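Side-chain contacts in laccase (Botrytis aclada, PDB 3SQR), which probably oxidises phenolic substrates such as hydroquinones at a set of copper ions while reducing dioxygen to water, in lignin degradation and detoxification of lignin-derived products: residues H124-R129 and R499-L504; D137-V142 and H466-D471; H168-L173 and S521-C526; L421-N426 and Q539-Q544. One frame throughout, in Å; residues are numbered along the deposited sequence.

Contact 1. Residues H124-R129 and R499-L504; sequences HWHGIR and RDVAAL. With CU (copper (II) ion), chain F.
His126 and Asp500 form the tight part of this buried contact. The NE2-H of His126 is given to Asp500 OD1 at 2.8 Å, but the bond is bent, with an angle of 136° at the hydrogen. OD1 lies near the ring plane and is approached on its syn side, yet ring and carboxylate planes stand 57° apart. Asp500 CG sits between its own backbone N and carbonyl carbon (chi1 61°), which swings the carboxylate across to the imidazole. Val501 packs the same edge, its CG2 lying 3.3 Å from His126 NE2 and near the ring plane. Asp500 OD2 is closely packed too, 3.4 Å from Gly127 CA, and forms a salt bridge with Arg310. All four touching residues are buried, so the contrast is between this packed corner and the strand leading away from it, where the side chains of Ala502 to Leu504 stay 10 Å or more from residues 124-129. Through its other nitrogen, ND1, His126 binds the copper ion of chain F at 2.0 Å, beside His168 and His527. With both nitrogens engaged, ring rotation is fixed, and Asp500 acts as a second-shell residue positioning a ligand of a probable type 3 copper.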
# COMPACT_ATOMS: atom_id res chain seq x y z
N HIS A 124 -9.33 1.93 3.37
CA HIS A 124 -8.16 2.66 3.77
C HIS A 124 -7.54 3.41 2.54
O HIS A 124 -7.51 2.95 1.45
CB HIS A 124 -7.13 1.73 4.40
CG HIS A 124 -5.80 2.35 4.63
ND1 HIS A 124 -5.62 3.38 5.53
CD2 HIS A 124 -4.57 2.05 4.14
CE1 HIS A 124 -4.34 3.75 5.51
NE2 HIS A 124 -3.68 2.95 4.69
N TRP A 125 -7.06 4.59 2.84
CA TRP A 125 -6.49 5.53 1.84
C TRP A 125 -5.00 5.47 2.13
O TRP A 125 -4.51 6.04 3.11
CB TRP A 125 -7.15 6.91 2.02
CG TRP A 125 -8.61 6.75 2.32
CD1 TRP A 125 -9.20 6.69 3.59
CD2 TRP A 125 -9.66 6.51 1.39
NE1 TRP A 125 -10.52 6.43 3.45
CE2 TRP A 125 -10.82 6.26 2.13
CE3 TRP A 125 -9.70 6.38 -0.01
CZ2 TRP A 125 -11.99 5.91 1.55
CZ3 TRP A 125 -10.89 6.02 -0.61
CH2 TRP A 125 -12.05 5.81 0.17
N HIS A 126 -4.29 4.67 1.32
CA HIS A 126 -2.97 4.26 1.69
C HIS A 126 -2.00 5.43 1.76
O HIS A 126 -1.77 6.15 0.82
CB HIS A 126 -2.48 3.07 0.84
CG HIS A 126 -1.17 2.57 1.30
ND1 HIS A 126 -0.97 1.29 1.69
CD2 HIS A 126 0.03 3.19 1.35
CE1 HIS A 126 0.30 1.13 2.00
NE2 HIS A 126 0.93 2.28 1.85
N GLY A 127 -1.33 5.52 2.90
CA GLY A 127 -0.31 6.50 3.11
C GLY A 127 -0.85 7.89 3.41
O GLY A 127 -0.07 8.82 3.63
N ILE A 128 -2.17 8.02 3.46
CA ILE A 128 -2.78 9.28 3.72
C ILE A 128 -2.67 9.56 5.20
O ILE A 128 -3.13 8.79 6.00
CB ILE A 128 -4.26 9.36 3.20
CG1 ILE A 128 -4.27 9.20 1.65
CG2 ILE A 128 -4.88 10.73 3.51
CD1 ILE A 128 -3.46 10.27 0.84
N ARG A 129 -2.18 10.74 5.53
CA ARG A 129 -1.79 11.03 6.91
C ARG A 129 -2.97 11.03 7.87
O ARG A 129 -2.82 10.63 9.01
CB ARG A 129 -1.11 12.37 6.91
CG ARG A 129 -0.45 12.69 8.16
CD ARG A 129 0.05 14.10 8.09
NE ARG A 129 0.89 14.44 9.25
CZ ARG A 129 1.46 15.64 9.40
NH1 ARG A 129 1.24 16.56 8.52
NH2 ARG A 129 2.29 15.88 10.40
N ARG A 499 9.05 7.56 3.90
CA ARG A 499 8.02 6.96 3.13
C ARG A 499 7.03 6.30 4.07
O ARG A 499 7.04 6.55 5.28
CB ARG A 499 8.64 5.96 2.13
CG ARG A 499 9.19 4.67 2.76
CD ARG A 499 9.90 3.74 1.76
NE ARG A 499 9.08 3.55 0.55
CZ ARG A 499 9.56 3.15 -0.63
NH1 ARG A 499 10.85 2.94 -0.81
NH2 ARG A 499 8.74 3.07 -1.67
N ASP A 500 6.11 5.49 3.55
CA ASP A 500 5.16 4.81 4.46
C ASP A 500 5.09 3.29 4.43
O ASP A 500 4.49 2.67 5.30
CB ASP A 500 3.73 5.41 4.27
CG ASP A 500 3.19 5.23 2.87
OD1 ASP A 500 2.98 4.06 2.50
OD2 ASP A 500 2.99 6.28 2.17
N VAL A 501 5.83 2.68 3.49
CA VAL A 501 5.99 1.21 3.48
C VAL A 501 7.47 0.91 3.29
O VAL A 501 8.13 1.44 2.39
CB VAL A 501 5.19 0.50 2.37
CG1 VAL A 501 5.50 -0.97 2.37
CG2 VAL A 501 3.71 0.69 2.53
N ALA A 502 8.05 0.11 4.16
CA ALA A 502 9.46 -0.27 4.03
C ALA A 502 9.68 -1.68 4.55
O ALA A 502 9.01 -2.15 5.48
CB ALA A 502 10.35 0.73 4.81
N ALA A 503 10.61 -2.36 3.94
CA ALA A 503 10.89 -3.74 4.24
C ALA A 503 11.56 -3.92 5.57
O ALA A 503 12.55 -3.25 5.87
CB ALA A 503 11.79 -4.34 3.14
N LEU A 504 11.00 -4.82 6.36
CA LEU A 504 11.75 -5.45 7.45
C LEU A 504 12.63 -6.51 6.79
O LEU A 504 12.14 -7.52 6.29
CB LEU A 504 10.83 -6.11 8.44
CG LEU A 504 11.42 -7.12 9.42
CD1 LEU A 504 12.54 -6.48 10.24
CD2 LEU A 504 10.26 -7.66 10.29
CU CU F . -2.10 -0.30 2.01

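Contact 2. Residues D137-V142 and H466-D471; sequences DGVPGV and HLHGHD. With CU (copper (II) ion), chain E.
The imidazole of His468 meets Asp137 at its edge: OD2 lies near the ring plane and accepts from ND1-H at 2.8 Å, in a fairly straight bond of 159°. The carboxylate is turned almost perpendicular to the ring, with planes 88° apart, and OD2 is approached on its syn side. Val139 and His468 reach toward each other from opposite directions, CG2 of the valine lying obliquely to the ring, 3.3 Å from His468 CE1, while the ring of His124 stacks on a face of the same imidazole. Three neighbours thus restrict how His468 can turn. Its NE2, directed away from the aspartate, binds the copper ion of chain E at 2.0 Å. Asp137 CG is anti to its backbone N (chi1 -166°), with both oxygens turned to residues 466-471: OD1 accepts from a water at 2.7 Å, and that water in turn accepts from the backbone N of Gly469 at 2.9 Å. Loop 137-142 is therefore tied to both the ring of His468 and the backbone of Gly469. A second water, bound to the copper at 2.1 Å, is also hydrogen-bonded to His466 ND1, 3.0 Å away, and the His466 ring stacks on His126. Metal-binding histidines in a His-Leu-His sequence, one of them held by a second-shell carboxylate, belong to the trinuclear copper centre of multicopper oxidases, where His468 is probably a type 3 ligand.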
# COMPACT_ATOMS: atom_id res chain seq x y z
N ASP A 137 -9.46 6.73 8.58
CA ASP A 137 -8.34 5.93 8.12
C ASP A 137 -8.71 4.57 7.52
O ASP A 137 -7.94 3.98 6.76
CB ASP A 137 -7.32 5.78 9.24
CG ASP A 137 -6.00 5.26 8.78
OD1 ASP A 137 -5.48 5.77 7.73
OD2 ASP A 137 -5.44 4.38 9.45
N GLY A 138 -9.88 4.07 7.89
CA GLY A 138 -10.44 2.87 7.30
C GLY A 138 -9.87 1.56 7.76
O GLY A 138 -10.02 0.57 7.07
N VAL A 139 -9.40 1.48 9.03
CA VAL A 139 -8.90 0.24 9.53
C VAL A 139 -9.99 -0.34 10.44
O VAL A 139 -10.16 0.22 11.51
CB VAL A 139 -7.67 0.35 10.34
CG1 VAL A 139 -7.15 -1.00 10.82
CG2 VAL A 139 -6.53 1.05 9.42
N PRO A 140 -10.59 -1.43 10.03
CA PRO A 140 -11.66 -2.00 10.86
C PRO A 140 -11.05 -2.60 12.09
O PRO A 140 -10.00 -3.26 12.01
CB PRO A 140 -12.28 -3.04 9.94
CG PRO A 140 -11.17 -3.51 9.08
CD PRO A 140 -10.23 -2.33 8.93
N GLY A 141 -11.69 -2.39 13.25
CA GLY A 141 -11.07 -2.81 14.48
C GLY A 141 -10.14 -1.82 15.10
O GLY A 141 -9.70 -1.99 16.25
N VAL A 142 -9.69 -0.82 14.33
CA VAL A 142 -8.84 0.23 14.89
C VAL A 142 -9.50 1.60 14.81
O VAL A 142 -9.68 2.29 15.84
CB VAL A 142 -7.47 0.27 14.20
CG1 VAL A 142 -6.64 1.51 14.72
CG2 VAL A 142 -6.71 -1.11 14.28
N HIS A 466 4.03 -1.39 6.73
CA HIS A 466 3.29 -0.18 6.48
C HIS A 466 2.91 0.43 7.82
O HIS A 466 2.35 -0.27 8.68
CB HIS A 466 2.01 -0.53 5.72
CG HIS A 466 1.10 0.64 5.54
ND1 HIS A 466 -0.29 0.52 5.49
CD2 HIS A 466 1.38 1.93 5.29
CE1 HIS A 466 -0.79 1.73 5.32
NE2 HIS A 466 0.20 2.59 5.19
N LEU A 467 3.18 1.72 7.97
CA LEU A 467 2.74 2.49 9.13
C LEU A 467 1.64 3.46 8.72
O LEU A 467 1.80 4.21 7.81
CB LEU A 467 3.90 3.34 9.68
CG LEU A 467 3.54 4.32 10.84
CD1 LEU A 467 2.97 3.62 12.05
CD2 LEU A 467 4.76 5.11 11.34
N HIS A 468 0.52 3.46 9.44
CA HIS A 468 -0.57 4.37 9.18
C HIS A 468 -0.32 5.71 9.91
O HIS A 468 0.40 5.76 10.92
CB HIS A 468 -1.87 3.72 9.69
CG HIS A 468 -2.36 2.60 8.87
ND1 HIS A 468 -3.65 2.56 8.37
CD2 HIS A 468 -1.76 1.47 8.44
CE1 HIS A 468 -3.78 1.47 7.63
NE2 HIS A 468 -2.67 0.79 7.68
N GLY A 469 -0.97 6.73 9.45
CA GLY A 469 -0.94 8.08 10.10
C GLY A 469 0.35 8.87 10.06
O GLY A 469 0.41 9.99 10.52
N HIS A 470 1.38 8.33 9.43
CA HIS A 470 2.70 8.92 9.39
C HIS A 470 3.48 8.48 8.20
O HIS A 470 3.45 7.30 7.84
CB HIS A 470 3.60 8.51 10.57
CG HIS A 470 3.02 8.84 11.89
ND1 HIS A 470 3.34 9.98 12.55
CD2 HIS A 470 2.09 8.20 12.66
CE1 HIS A 470 2.68 10.04 13.69
NE2 HIS A 470 1.91 8.97 13.79
N ASP A 471 4.28 9.41 7.69
CA ASP A 471 5.48 8.99 6.98
C ASP A 471 6.56 8.73 8.00
O ASP A 471 6.68 9.48 8.97
CB ASP A 471 6.03 10.05 6.08
CG ASP A 471 5.20 10.27 4.83
OD1 ASP A 471 4.38 9.45 4.46
OD2 ASP A 471 5.43 11.28 4.22
CU CU E . -2.45 -0.85 6.56
O HOH W 1 -2.93 6.40 7.33
O HOH W 2 -2.62 -1.04 4.49

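Contact 3. Residues H168-L173 and S521-C526; sequences HSHFSL and SWLLHC. With CU (copper (II) ion), chain E; CU (copper (II) ion), chain F; CU (copper (II) ion), chain D.
His170 and His525 approach from opposite directions and meet as an offset edge-to-face pair: the edge of His170 is directed toward the face of His525, with ring centroids 4.8 Å apart and planes at 71°. Their nearest atoms, His170 NE2 and His525 NE2, are 3.1 Å apart because both bind the copper ion of chain E, so the closeness reflects shared coordination. Leu523 also comes against His170, bringing CD2 to 3.4 Å from its CE1 at an oblique angle. In His525 the ring is swung between the backbone N and carbonyl carbon (chi1 65°), which leaves ND1 beside the next peptide; it donates to Cys526 O at 2.8 Å from above the carbonyl plane. His168 repeats this pattern: its ND1 donates to Ser169 O at 2.8 Å, the oxygen lying nearly in the imidazole plane and the donor again above the carbonyl plane, while NE2 binds the copper ion of chain F. Cys526 SG binds the copper ion of chain D at 2.2 Å, so adjacent residues of one strand serve two metal sites, as in the His-Cys-His link from type 1 copper to the trinuclear cluster in multicopper oxidases. Strand 520-526 lies between strands 463-467 and 537-542, strand 163-169 lies between 123-125 and 180-186, and past the end of strand 163-169 Leu173 packs against helices 529-533 and 210-217.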
# COMPACT_ATOMS: atom_id res chain seq x y z
N HIS A 168 -7.73 1.00 -0.64
CA HIS A 168 -8.04 -0.39 -0.71
C HIS A 168 -8.79 -0.81 0.50
O HIS A 168 -8.69 -0.19 1.52
CB HIS A 168 -6.81 -1.26 -0.85
CG HIS A 168 -5.77 -1.09 0.23
ND1 HIS A 168 -5.81 -1.79 1.42
CD2 HIS A 168 -4.61 -0.39 0.24
CE1 HIS A 168 -4.74 -1.47 2.14
NE2 HIS A 168 -3.98 -0.64 1.43
N SER A 169 -9.51 -1.89 0.39
CA SER A 169 -10.10 -2.42 1.63
C SER A 169 -9.02 -2.80 2.61
O SER A 169 -8.00 -3.35 2.22
CB SER A 169 -10.98 -3.63 1.36
OG SER A 169 -11.38 -4.19 2.61
N HIS A 170 -9.26 -2.50 3.89
CA HIS A 170 -8.38 -2.95 4.92
C HIS A 170 -9.16 -3.96 5.79
O HIS A 170 -8.74 -4.30 6.88
CB HIS A 170 -7.89 -1.78 5.74
CG HIS A 170 -6.48 -1.91 6.20
ND1 HIS A 170 -6.04 -2.96 6.94
CD2 HIS A 170 -5.39 -1.12 5.97
CE1 HIS A 170 -4.76 -2.79 7.22
NE2 HIS A 170 -4.32 -1.70 6.62
N PHE A 171 -10.18 -4.56 5.23
CA PHE A 171 -11.02 -5.54 5.91
C PHE A 171 -10.60 -6.90 5.41
O PHE A 171 -10.84 -7.30 4.23
CB PHE A 171 -12.47 -5.27 5.62
CG PHE A 171 -13.41 -6.24 6.26
CD1 PHE A 171 -13.66 -7.44 5.65
CD2 PHE A 171 -14.05 -5.91 7.41
CE1 PHE A 171 -14.56 -8.34 6.20
CE2 PHE A 171 -14.96 -6.79 8.01
CZ PHE A 171 -15.19 -8.02 7.40
N SER A 172 -9.82 -7.59 6.24
CA SER A 172 -9.39 -8.93 5.92
C SER A 172 -8.74 -8.97 4.52
O SER A 172 -7.97 -8.03 4.20
CB SER A 172 -10.57 -9.96 6.14
OG SER A 172 -10.15 -11.29 5.80
N LEU A 173 -8.93 -10.01 3.73
CA LEU A 173 -8.14 -10.18 2.49
C LEU A 173 -8.77 -9.55 1.27
O LEU A 173 -8.34 -9.82 0.16
CB LEU A 173 -7.96 -11.69 2.20
CG LEU A 173 -7.25 -12.51 3.26
CD1 LEU A 173 -7.47 -14.03 2.95
CD2 LEU A 173 -5.78 -12.19 3.22
N SER A 521 -4.88 6.29 16.61
CA SER A 521 -4.59 4.91 16.77
C SER A 521 -4.17 4.42 15.41
O SER A 521 -5.01 4.28 14.52
CB SER A 521 -5.82 4.20 17.24
OG SER A 521 -6.91 4.48 16.39
N TRP A 522 -2.88 4.14 15.30
CA TRP A 522 -2.23 3.89 14.02
C TRP A 522 -1.71 2.48 13.88
O TRP A 522 -0.81 2.06 14.58
CB TRP A 522 -1.12 4.92 13.84
CG TRP A 522 -1.63 6.28 13.99
CD1 TRP A 522 -1.24 7.23 14.91
CD2 TRP A 522 -2.64 6.90 13.21
NE1 TRP A 522 -1.92 8.34 14.76
CE2 TRP A 522 -2.78 8.23 13.71
CE3 TRP A 522 -3.37 6.53 12.10
CZ2 TRP A 522 -3.63 9.14 13.15
CZ3 TRP A 522 -4.26 7.45 11.54
CH2 TRP A 522 -4.40 8.74 12.09
N LEU A 523 -2.27 1.77 12.95
CA LEU A 523 -1.88 0.41 12.66
C LEU A 523 -0.49 0.37 12.01
O LEU A 523 -0.13 1.25 11.21
CB LEU A 523 -2.90 -0.24 11.74
CG LEU A 523 -2.71 -1.74 11.47
CD1 LEU A 523 -2.95 -2.53 12.81
CD2 LEU A 523 -3.63 -2.22 10.38
N LEU A 524 0.32 -0.62 12.37
CA LEU A 524 1.55 -0.90 11.66
C LEU A 524 1.53 -2.40 11.41
O LEU A 524 1.22 -3.17 12.29
CB LEU A 524 2.77 -0.53 12.49
CG LEU A 524 4.11 -0.99 11.89
CD1 LEU A 524 5.20 0.03 12.17
CD2 LEU A 524 4.46 -2.42 12.39
N HIS A 525 1.79 -2.81 10.18
CA HIS A 525 1.65 -4.18 9.84
C HIS A 525 2.42 -4.54 8.61
O HIS A 525 2.77 -3.66 7.82
CB HIS A 525 0.18 -4.52 9.61
CG HIS A 525 -0.41 -3.81 8.44
ND1 HIS A 525 -0.63 -4.43 7.23
CD2 HIS A 525 -0.81 -2.53 8.29
CE1 HIS A 525 -1.19 -3.57 6.40
NE2 HIS A 525 -1.28 -2.40 7.01
N CYS A 526 2.72 -5.83 8.49
CA CYS A 526 3.19 -6.37 7.23
C CYS A 526 2.04 -6.29 6.21
O CYS A 526 0.88 -6.63 6.54
CB CYS A 526 3.61 -7.83 7.39
SG CYS A 526 4.18 -8.46 5.86
CU CU E . -2.45 -0.85 6.56
CU CU F . -2.10 -0.30 2.01
CU CU D . 5.17 -10.41 6.29
O HOH W 2 -2.62 -1.04 4.49

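Contact 4. Residues L421-N426 and Q539-Q544; sequences LKIFNN and QFVESQ. With NAG (2-acetamido-2-deoxy-beta-D-glucopyranose), chain J.
Ile423, on the last turn of helix 419-424, packs against Val541 and Gln544 from within the Schellman motif that ends the helix. In that motif Asn426, with positive phi, is the C-prime residue: its N hydrogen-bonds to Ile423 O at 2.8 Å, and Glu427 N reaches Lys422 O. The apolar component is small. Ile423 CD1 and Val541 CG1 reach toward each other tip to tip, 4.0 Å apart, joining the helix to strand 537-542. Ile423 CG1 stands beside the backbone N (chi1 -72°), and chi2 near 165° extends CD1 toward the valine. Gln544 crosses the isoleucine obliquely, its amide lying against the aliphatic branch, with NE2 3.7 Å from Ile423 CG1. The chain of Gln544 is extended, with CG anti to the backbone N, so the amide is carried over to the helix end. Polar links between the segments run through water: one molecule accepts from Gln544 NE2 at 2.9 Å and donates to Ile423 O at 2.6 Å, with only a weak bond to Asn426 OD1. Gln544 NE2 also donates to Glu427 O, so a single amide nitrogen grips both the water and the carbonyl of Glu427, whose N closes the Schellman motif. The remaining interaction is covalent and faces solvent: Asn426 carries N-linked 2-acetamido-2-deoxy-beta-D-glucopyranose, its ND2 joined to sugar C1 at 1.4 Å.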
# COMPACT_ATOMS: atom_id res chain seq x y z
N LEU A 421 -13.10 3.20 19.43
CA LEU A 421 -14.31 3.12 20.31
C LEU A 421 -13.84 3.01 21.74
O LEU A 421 -14.33 3.72 22.63
CB LEU A 421 -15.21 2.02 19.87
CG LEU A 421 -16.44 1.82 20.78
CD1 LEU A 421 -17.25 3.14 20.86
CD2 LEU A 421 -17.25 0.67 20.20
N LYS A 422 -12.84 2.19 21.94
CA LYS A 422 -12.24 2.09 23.28
C LYS A 422 -11.70 3.43 23.77
O LYS A 422 -11.88 3.86 24.94
CB LYS A 422 -11.18 0.98 23.27
CG LYS A 422 -11.71 -0.37 22.91
CD LYS A 422 -10.64 -1.43 23.05
CE LYS A 422 -11.02 -2.76 22.54
NZ LYS A 422 -12.08 -3.42 23.46
N ILE A 423 -11.00 4.16 22.90
CA ILE A 423 -10.56 5.46 23.23
C ILE A 423 -11.69 6.45 23.51
O ILE A 423 -11.61 7.17 24.47
CB ILE A 423 -9.65 6.03 22.04
CG1 ILE A 423 -8.36 5.27 22.11
CG2 ILE A 423 -9.53 7.51 22.16
CD1 ILE A 423 -7.52 5.43 20.79
N PHE A 424 -12.73 6.48 22.68
CA PHE A 424 -13.92 7.31 22.95
C PHE A 424 -14.56 6.98 24.32
O PHE A 424 -15.13 7.86 24.96
CB PHE A 424 -14.97 7.12 21.85
CG PHE A 424 -14.54 7.65 20.47
CD1 PHE A 424 -13.40 8.46 20.30
CD2 PHE A 424 -15.32 7.37 19.35
CE1 PHE A 424 -13.04 8.93 19.03
CE2 PHE A 424 -14.97 7.82 18.09
CZ PHE A 424 -13.85 8.62 17.92
N ASN A 425 -14.47 5.73 24.72
CA ASN A 425 -14.88 5.31 26.08
C ASN A 425 -13.85 5.48 27.18
O ASN A 425 -14.05 4.98 28.30
CB ASN A 425 -15.36 3.87 26.00
CG ASN A 425 -16.74 3.77 25.40
OD1 ASN A 425 -16.94 3.15 24.35
ND2 ASN A 425 -17.73 4.42 26.06
N ASN A 426 -12.77 6.22 26.87
CA ASN A 426 -11.74 6.67 27.81
C ASN A 426 -10.91 5.54 28.40
O ASN A 426 -10.33 5.66 29.47
CB ASN A 426 -12.35 7.55 28.89
CG ASN A 426 -12.90 8.84 28.34
OD1 ASN A 426 -12.33 9.44 27.40
ND2 ASN A 426 -14.02 9.28 28.90
N GLN A 539 -0.14 -1.65 16.85
CA GLN A 539 -0.68 -0.33 16.66
C GLN A 539 -0.18 0.61 17.72
O GLN A 539 0.08 0.22 18.83
CB GLN A 539 -2.21 -0.35 16.58
CG GLN A 539 -2.90 -0.72 17.89
CD GLN A 539 -4.39 -0.92 17.71
OE1 GLN A 539 -5.14 0.01 17.43
NE2 GLN A 539 -4.82 -2.16 17.88
N PHE A 540 -0.03 1.88 17.31
CA PHE A 540 0.39 2.93 18.20
C PHE A 540 -0.82 3.72 18.61
O PHE A 540 -1.57 4.20 17.77
CB PHE A 540 1.41 3.84 17.51
CG PHE A 540 2.64 3.13 17.09
CD1 PHE A 540 3.66 2.89 17.99
CD2 PHE A 540 2.78 2.67 15.78
CE1 PHE A 540 4.77 2.23 17.64
CE2 PHE A 540 3.96 1.99 15.37
CZ PHE A 540 4.94 1.77 16.28
N VAL A 541 -1.04 3.83 19.93
CA VAL A 541 -2.07 4.72 20.42
C VAL A 541 -1.25 5.89 20.83
O VAL A 541 -0.47 5.86 21.83
CB VAL A 541 -2.94 4.11 21.51
CG1 VAL A 541 -3.80 5.25 22.19
CG2 VAL A 541 -3.84 2.94 20.93
N GLU A 542 -1.30 6.89 19.97
CA GLU A 542 -0.51 8.07 20.04
C GLU A 542 -1.27 9.26 20.65
O GLU A 542 -2.28 9.72 20.11
CB GLU A 542 -0.07 8.47 18.59
CG GLU A 542 0.79 9.71 18.52
CD GLU A 542 1.24 10.00 17.13
OE1 GLU A 542 1.11 9.08 16.31
OE2 GLU A 542 1.56 11.14 16.84
N SER A 543 -0.73 9.77 21.74
CA SER A 543 -1.28 11.01 22.32
C SER A 543 -2.78 10.91 22.49
O SER A 543 -3.56 11.78 22.08
CB SER A 543 -0.88 12.20 21.47
OG SER A 543 0.52 12.23 21.40
N GLN A 544 -3.22 9.83 23.12
CA GLN A 544 -4.59 9.52 23.21
C GLN A 544 -5.50 10.69 23.61
O GLN A 544 -6.58 10.88 23.05
CB GLN A 544 -4.79 8.37 24.22
CG GLN A 544 -6.18 7.96 24.27
CD GLN A 544 -6.36 6.70 25.01
OE1 GLN A 544 -5.43 5.89 25.11
NE2 GLN A 544 -7.56 6.48 25.52
C1 NAG J . -14.60 10.52 28.46
C2 NAG J . -16.12 10.57 28.61
C3 NAG J . -16.65 11.99 28.35
C4 NAG J . -15.80 13.09 29.01
C5 NAG J . -14.33 12.88 28.68
C6 NAG J . -13.42 13.95 29.29
C7 NAG J . -17.49 8.56 28.07
C8 NAG J . -17.88 7.59 26.99
N2 NAG J . -16.65 9.53 27.71
O3 NAG J . -17.96 12.06 28.83
O4 NAG J . -16.16 14.37 28.53
O5 NAG J . -13.97 11.59 29.17
O6 NAG J . -13.54 13.89 30.69
O7 NAG J . -17.95 8.45 29.21
O HOH W 3 -9.66 8.51 25.59

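In the fold
The second segments of all four contacts share one sheet, in which strands 501-504, 463-467, 520-526 and 537-542 follow in order. Contacts 1, 2 and 3 gather round what is probably the trinuclear centre, supplying ligands to the copper ions of chains E and F, 4.6 Å apart; the centres of contacts 2 and 3 are about 6 Å apart. His124 ND1 probably hydrogen-bonds to Asp137 O at 2.7 Å, joining contacts 1 and 2. Contact 3 alone reaches the copper ion of chain D, 12.2 Å from that of chain E. Contact 4 is peripheral, about 21 Å from contact 1 between centres, but His470 NE2 probably hydrogen-bonds to Glu542 OE1 at 2.6 Å, tying it to contact 2.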